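Local coordinates for protein scavenger receptor with C-type lectin type I (Homo sapiens, PDB 2OX8) that binds the leukocyte cell-surface glycan Lewis(x) through its C-type lectin carbohydrate-recognition domain and probably serves as a scavenger receptor, at residues Leu40-Thr45 and Trp77-Ser82; His62-Thr67 and Asp105-Ile110. All coordinates share one frame; numbering follows the deposited sequence.

How the interactions relate
Followed from the N terminus, the chain first reaches 40-45, the loop that leads from strand 39-40 to helix 46-55. It then runs through 62-67, 77-82 and 105-110. Interaction 1 closes a loop of 31 residues that holds helix 46-55 and strand 62-67. Interaction 2 closes one of 37 residues that holds the short strand 76-77. The two loops cross, because their segments alternate along the sequence. Gly65 joins them: its N lies 2.8 Å from Val41 O and its O lies 3.0 Å from Leu78 N, both probable hydrogen bonds. The loop beside helix 46-55 is thus tied to the central strand pair.

Interaction 1: Leu40-Thr45 and Trp77-Ser82; sequences LVFINT and WLDGTS. With ZN (zinc ion), chain F.
Phe42 and Trp77 pack through two CH-pi contacts that run in opposite senses. Trp77 CG stands anti to its own carbonyl carbon (chi1 -67°), which lays the indole against the backbone of Phe42 and Ile43. Phe42 CA sits over one face of the indole, 3.9 Å from the centroid of its six-membered ring. In return, Trp77 CB lies over one face of the phenyl ring, 4.0 Å from its centroid. The side chains run alongside in opposite directions, and the Phe42 ring and the Trp77 five-membered ring are inclined by 49°. The backbone N of Ile43 lies over the same indole face as Phe42 CA, displaced toward the rim.

Apolar contacts extend this core. The far end of the Phe42 ring reaches the turn that starts at Trp77: CE2 is 3.8 Å from Leu78 CB, and CE1 is also close to Asp79 CB. Leu78 CD1 touches Leu40 CB, and Ile43 CB meets Trp77 CH2 at 4.0 Å.

Residues 77-80 form a type I beta turn, closed by Gly80 N bonding to Trp77 O. This turn faces the loop ahead of helix 46-55 in the C-type lectin domain. Thr45 is the N-cap of that helix, its OG1 bonded to Glu48 N.

Polar contacts lie at the exposed side. A water bridges the segments, taking a weak bond from Asn44 ND2 and donating to Asp79 OD2 at 3.2 Å. Asp79 OD1 also accepts a weak bond from Thr81 N.

Phe42 also binds a metal: its carbonyl O holds a zinc ion at 2.1 Å, together with Glu48 and Glu129.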
loop_
_atom_site.group_PDB
_atom_site.type_symbol
_atom_site.label_atom_id
_atom_site.label_comp_id
_atom_site.label_asym_id
_atom_site.label_seq_id
_atom_site.Cartn_x
_atom_site.Cartn_y
_atom_site.Cartn_z
ATOM N N LEU A 40 7.022 -0.352 -1.439
ATOM C CA LEU A 40 5.741 -0.334 -0.781
ATOM C C LEU A 40 5.045 -1.634 -1.239
ATOM O O LEU A 40 5.108 -2.030 -2.420
ATOM C CB LEU A 40 4.984 0.941 -1.173
ATOM C CG LEU A 40 5.467 2.216 -0.426
ATOM C CD1 LEU A 40 5.012 3.474 -1.147
ATOM C CD2 LEU A 40 4.933 2.201 1.022
ATOM N N VAL A 41 4.432 -2.309 -0.272
ATOM C CA VAL A 41 3.767 -3.586 -0.453
ATOM C C VAL A 41 2.795 -3.704 -1.639
ATOM O O VAL A 41 2.097 -2.749 -1.984
ATOM C CB VAL A 41 3.031 -3.953 0.862
ATOM C CG1 VAL A 41 1.862 -3.011 1.080
ATOM C CG2 VAL A 41 2.572 -5.372 0.842
ATOM N N PHE A 42 2.783 -4.880 -2.265
ATOM C CA PHE A 42 1.870 -5.194 -3.369
ATOM C C PHE A 42 0.982 -6.267 -2.753
ATOM O O PHE A 42 1.485 -7.184 -2.089
ATOM C CB PHE A 42 2.585 -5.832 -4.568
ATOM C CG PHE A 42 3.565 -4.942 -5.252
ATOM C CD1 PHE A 42 4.608 -5.490 -5.979
ATOM C CD2 PHE A 42 3.477 -3.557 -5.149
ATOM C CE1 PHE A 42 5.564 -4.673 -6.594
ATOM C CE2 PHE A 42 4.423 -2.730 -5.759
ATOM C CZ PHE A 42 5.471 -3.295 -6.481
ATOM N N ILE A 43 -0.327 -6.158 -2.942
ATOM C CA ILE A 43 -1.241 -7.160 -2.393
ATOM C C ILE A 43 -1.906 -7.884 -3.561
ATOM O O ILE A 43 -2.798 -7.335 -4.210
ATOM C CB ILE A 43 -2.280 -6.492 -1.492
ATOM C CG1 ILE A 43 -1.560 -5.862 -0.297
ATOM C CG2 ILE A 43 -3.320 -7.509 -1.046
ATOM C CD1 ILE A 43 -2.343 -4.798 0.389
ATOM N N ASN A 44 -1.466 -9.111 -3.833
ATOM C CA ASN A 44 -1.994 -9.840 -4.967
ATOM C C ASN A 44 -2.895 -11.055 -4.769
ATOM O O ASN A 44 -3.178 -11.771 -5.724
ATOM C CB ASN A 44 -0.840 -10.212 -5.878
ATOM C CG ASN A 44 -0.248 -9.007 -6.554
ATOM O OD1 ASN A 44 -0.944 -8.283 -7.257
ATOM N ND2 ASN A 44 1.041 -8.776 -6.337
ATOM N N THR A 45 -3.363 -11.278 -3.552
ATOM C CA THR A 45 -4.232 -12.402 -3.283
ATOM C C THR A 45 -4.986 -12.080 -2.027
ATOM O O THR A 45 -4.508 -11.308 -1.203
ATOM C CB THR A 45 -3.428 -13.695 -3.041
ATOM O OG1 THR A 45 -2.472 -13.474 -1.990
ATOM C CG2 THR A 45 -2.699 -14.118 -4.310
ATOM N N TRP A 77 0.427 -1.316 -9.573
ATOM C CA TRP A 77 1.369 -1.542 -8.495
ATOM C C TRP A 77 2.676 -0.964 -9.024
ATOM O O TRP A 77 2.878 -0.947 -10.240
ATOM C CB TRP A 77 1.516 -3.035 -8.245
ATOM C CG TRP A 77 0.289 -3.675 -7.714
ATOM C CD1 TRP A 77 -0.476 -4.613 -8.335
ATOM C CD2 TRP A 77 -0.293 -3.471 -6.419
ATOM N NE1 TRP A 77 -1.500 -5.014 -7.506
ATOM C CE2 TRP A 77 -1.411 -4.328 -6.325
ATOM C CE3 TRP A 77 0.024 -2.649 -5.330
ATOM C CZ2 TRP A 77 -2.215 -4.389 -5.188
ATOM C CZ3 TRP A 77 -0.781 -2.710 -4.195
ATOM C CH2 TRP A 77 -1.887 -3.575 -4.136
ATOM N N LEU A 78 3.557 -0.496 -8.142
ATOM C CA LEU A 78 4.822 0.104 -8.579
ATOM C C LEU A 78 5.646 -0.725 -9.589
ATOM O O LEU A 78 6.643 -0.239 -10.119
ATOM C CB LEU A 78 5.706 0.419 -7.366
ATOM C CG LEU A 78 5.136 1.362 -6.315
ATOM C CD1 LEU A 78 6.021 1.339 -5.086
ATOM C CD2 LEU A 78 5.004 2.754 -6.876
ATOM N N ASP A 79 5.252 -1.968 -9.837
ATOM C CA ASP A 79 5.959 -2.822 -10.787
ATOM C C ASP A 79 5.304 -2.775 -12.170
ATOM O O ASP A 79 5.631 -3.582 -13.038
ATOM C CB ASP A 79 5.941 -4.269 -10.306
ATOM C CG ASP A 79 4.566 -4.915 -10.450
ATOM O OD1 ASP A 79 3.618 -4.213 -10.879
ATOM O OD2 ASP A 79 4.435 -6.125 -10.135
ATOM N N GLY A 80 4.371 -1.838 -12.356
ATOM C CA GLY A 80 3.654 -1.720 -13.620
ATOM C C GLY A 80 2.328 -2.481 -13.664
ATOM O O GLY A 80 1.333 -1.959 -14.139
ATOM N N THR A 81 2.313 -3.714 -13.167
ATOM C CA THR A 81 1.111 -4.550 -13.152
ATOM C C THR A 81 -0.179 -3.869 -12.666
ATOM O O THR A 81 -0.147 -2.929 -11.874
ATOM C CB THR A 81 1.328 -5.809 -12.276
ATOM O OG1 THR A 81 2.426 -6.578 -12.800
ATOM C CG2 THR A 81 0.054 -6.668 -12.255
ATOM N N SER A 82 -1.315 -4.361 -13.163
ATOM C CA SER A 82 -2.638 -3.844 -12.794
ATOM C C SER A 82 -3.148 -4.849 -11.783
ATOM O O SER A 82 -2.979 -6.053 -11.969
ATOM C CB SER A 82 -3.573 -3.816 -14.000
ATOM O OG SER A 82 -4.041 -5.117 -14.296
HETATM ZN ZN ZN F . 2.752 -8.823 -1.759
HETATM O O HOH W 1 2.660 -8.106 -8.332
#

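Interaction 2: His62-Thr67 and Asp105-Ile110; sequences HWIGLT and DCAGLI. With ZN (zinc ion), chain H; ZN (zinc ion), chain I.
Trp63 CG stands anti to its own carbonyl carbon (chi1 -70°), and the indole then reaches the strand 106-109 with its six-membered ring. CZ3 comes 3.5 Å from Cys106 CB. The carbonyl O atoms of Cys106 and Ala107 lie at the ring edge, near its plane. Ile64 CG1 is placed between the backbone N and the carbonyl carbon (chi1 60°). Its CG1 meets Ala107 CB, while CG2 packs against Leu109 CB at 3.9 Å. Ala107 CB also touches Leu66 CB.

Four backbone hydrogen bonds join the antiparallel strands. His62 and Leu109 form a hydrogen-bonded pair, with His62 N to Leu109 O at 2.9 Å. Trp63 faces Gly108 in a non-hydrogen-bonded pair, the CA atoms 3.9 Å apart. Ile64 N bonds almost straight to Ala107 O (3.1 Å, 175° at the hydrogen). Ala107 N donates a hydrogen bond to Leu66 O. A beta bulge between Trp63 and Thr67 offsets the pairing by two residues, and Gly65 centres an inverse gamma turn there. Trp63 to Leu66 are the WIGL motif of C-type lectin domains.

Each segment carries a zinc ligand. His62 NE2 binds one zinc ion at 2.0 Å, with two waters and Glu60. Asp105 OD1 binds another, in a site completed by Asp68, Glu72 and His100. Next to Asp105, Cys106 is held by its disulfide to Cys120.

This pair lies deep in the domain. Trp63 and Cys106 touch helix 26-35, strand 125-131 runs parallel to 62-67, and Ile64 and Leu66 rest on Trp115 of strand 115-118.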
loop_
_atom_site.group_PDB
_atom_site.type_symbol
_atom_site.label_atom_id
_atom_site.label_comp_id
_atom_site.label_asym_id
_atom_site.label_seq_id
_atom_site.Cartn_x
_atom_site.Cartn_y
_atom_site.Cartn_z
ATOM N N HIS A 62 -2.068 2.753 6.407
ATOM C CA HIS A 62 -0.747 2.490 5.812
ATOM C C HIS A 62 -0.723 2.617 4.290
ATOM O O HIS A 62 -1.651 2.167 3.626
ATOM C CB HIS A 62 -0.282 1.073 6.170
ATOM C CG HIS A 62 -0.007 0.871 7.625
ATOM N ND1 HIS A 62 1.273 0.822 8.139
ATOM C CD2 HIS A 62 -0.844 0.737 8.680
ATOM C CE1 HIS A 62 1.210 0.668 9.449
ATOM N NE2 HIS A 62 -0.063 0.612 9.803
ATOM N N TRP A 63 0.337 3.206 3.734
ATOM C CA TRP A 63 0.464 3.335 2.271
ATOM C C TRP A 63 0.754 1.964 1.664
ATOM O O TRP A 63 1.431 1.145 2.275
ATOM C CB TRP A 63 1.655 4.200 1.858
ATOM C CG TRP A 63 1.608 5.646 2.114
ATOM C CD1 TRP A 63 2.470 6.349 2.888
ATOM C CD2 TRP A 63 0.695 6.598 1.554
ATOM N NE1 TRP A 63 2.157 7.684 2.855
ATOM C CE2 TRP A 63 1.071 7.867 2.043
ATOM C CE3 TRP A 63 -0.406 6.501 0.679
ATOM C CZ2 TRP A 63 0.390 9.040 1.697
ATOM C CZ3 TRP A 63 -1.077 7.661 0.333
ATOM C CH2 TRP A 63 -0.674 8.922 0.847
ATOM N N ILE A 64 0.256 1.721 0.456
ATOM C CA ILE A 64 0.548 0.478 -0.255
ATOM C C ILE A 64 1.137 0.891 -1.620
ATOM O O ILE A 64 0.966 2.035 -2.042
ATOM C CB ILE A 64 -0.709 -0.410 -0.401
ATOM C CG1 ILE A 64 -1.826 0.299 -1.171
ATOM C CG2 ILE A 64 -1.213 -0.770 0.968
ATOM C CD1 ILE A 64 -3.087 -0.590 -1.375
ATOM N N GLY A 65 1.851 -0.002 -2.294
ATOM C CA GLY A 65 2.473 0.373 -3.560
ATOM C C GLY A 65 1.525 0.409 -4.749
ATOM O O GLY A 65 1.713 -0.315 -5.727
ATOM N N LEU A 66 0.514 1.264 -4.659
ATOM C CA LEU A 66 -0.498 1.377 -5.692
ATOM C C LEU A 66 -0.708 2.840 -5.988
ATOM O O LEU A 66 -0.865 3.659 -5.068
ATOM C CB LEU A 66 -1.803 0.739 -5.209
ATOM C CG LEU A 66 -2.969 0.604 -6.193
ATOM C CD1 LEU A 66 -2.502 -0.033 -7.500
ATOM C CD2 LEU A 66 -4.075 -0.234 -5.542
ATOM N N THR A 67 -0.704 3.164 -7.277
ATOM C CA THR A 67 -0.856 4.537 -7.722
ATOM C C THR A 67 -1.492 4.611 -9.109
ATOM O O THR A 67 -1.546 3.610 -9.831
ATOM C CB THR A 67 0.527 5.211 -7.775
ATOM O OG1 THR A 67 1.351 4.540 -8.743
ATOM C CG2 THR A 67 1.215 5.108 -6.410
ATOM N N ASP A 105 -3.661 10.426 -5.686
ATOM C CA ASP A 105 -3.293 9.399 -6.645
ATOM C C ASP A 105 -2.438 8.313 -5.994
ATOM O O ASP A 105 -1.783 7.529 -6.679
ATOM C CB ASP A 105 -2.552 10.071 -7.803
ATOM C CG ASP A 105 -3.317 11.280 -8.364
ATOM O OD1 ASP A 105 -4.337 11.075 -9.038
ATOM O OD2 ASP A 105 -2.905 12.438 -8.114
ATOM N N CYS A 106 -2.465 8.269 -4.663
ATOM C CA CYS A 106 -1.696 7.296 -3.890
ATOM C C CYS A 106 -2.602 6.517 -2.940
ATOM O O CYS A 106 -3.246 7.103 -2.071
ATOM C CB CYS A 106 -0.606 8.012 -3.087
ATOM S SG CYS A 106 0.616 8.887 -4.120
ATOM N N ALA A 107 -2.645 5.196 -3.099
ATOM C CA ALA A 107 -3.487 4.360 -2.252
ATOM C C ALA A 107 -2.857 3.941 -0.910
ATOM O O ALA A 107 -1.639 3.911 -0.739
ATOM C CB ALA A 107 -3.929 3.120 -3.027
ATOM N N GLY A 108 -3.729 3.624 0.039
ATOM C CA GLY A 108 -3.310 3.203 1.352
ATOM C C GLY A 108 -4.361 2.260 1.908
ATOM O O GLY A 108 -5.540 2.334 1.545
ATOM N N LEU A 109 -3.919 1.366 2.783
ATOM C CA LEU A 109 -4.779 0.380 3.410
ATOM C C LEU A 109 -5.276 1.013 4.698
ATOM O O LEU A 109 -4.531 1.744 5.352
ATOM C CB LEU A 109 -3.943 -0.860 3.732
ATOM C CG LEU A 109 -4.499 -2.265 3.978
ATOM C CD1 LEU A 109 -3.375 -3.119 4.547
ATOM C CD2 LEU A 109 -5.651 -2.239 4.956
ATOM N N ILE A 110 -6.527 0.762 5.061
ATOM C CA ILE A 110 -7.053 1.314 6.310
ATOM C C ILE A 110 -7.389 0.186 7.269
ATOM O O ILE A 110 -7.525 -0.964 6.857
ATOM C CB ILE A 110 -8.335 2.147 6.090
ATOM C CG1 ILE A 110 -9.452 1.251 5.547
ATOM C CG2 ILE A 110 -8.031 3.318 5.172
ATOM C CD1 ILE A 110 -10.703 1.992 5.133
HETATM ZN ZN ZN H . -5.234 9.803 -9.850
HETATM ZN ZN ZN I . -0.187 -0.330 11.616
HETATM O O HOH W 2 -2.542 0.204 11.232
HETATM O O HOH W 3 0.935 -2.215 12.549
#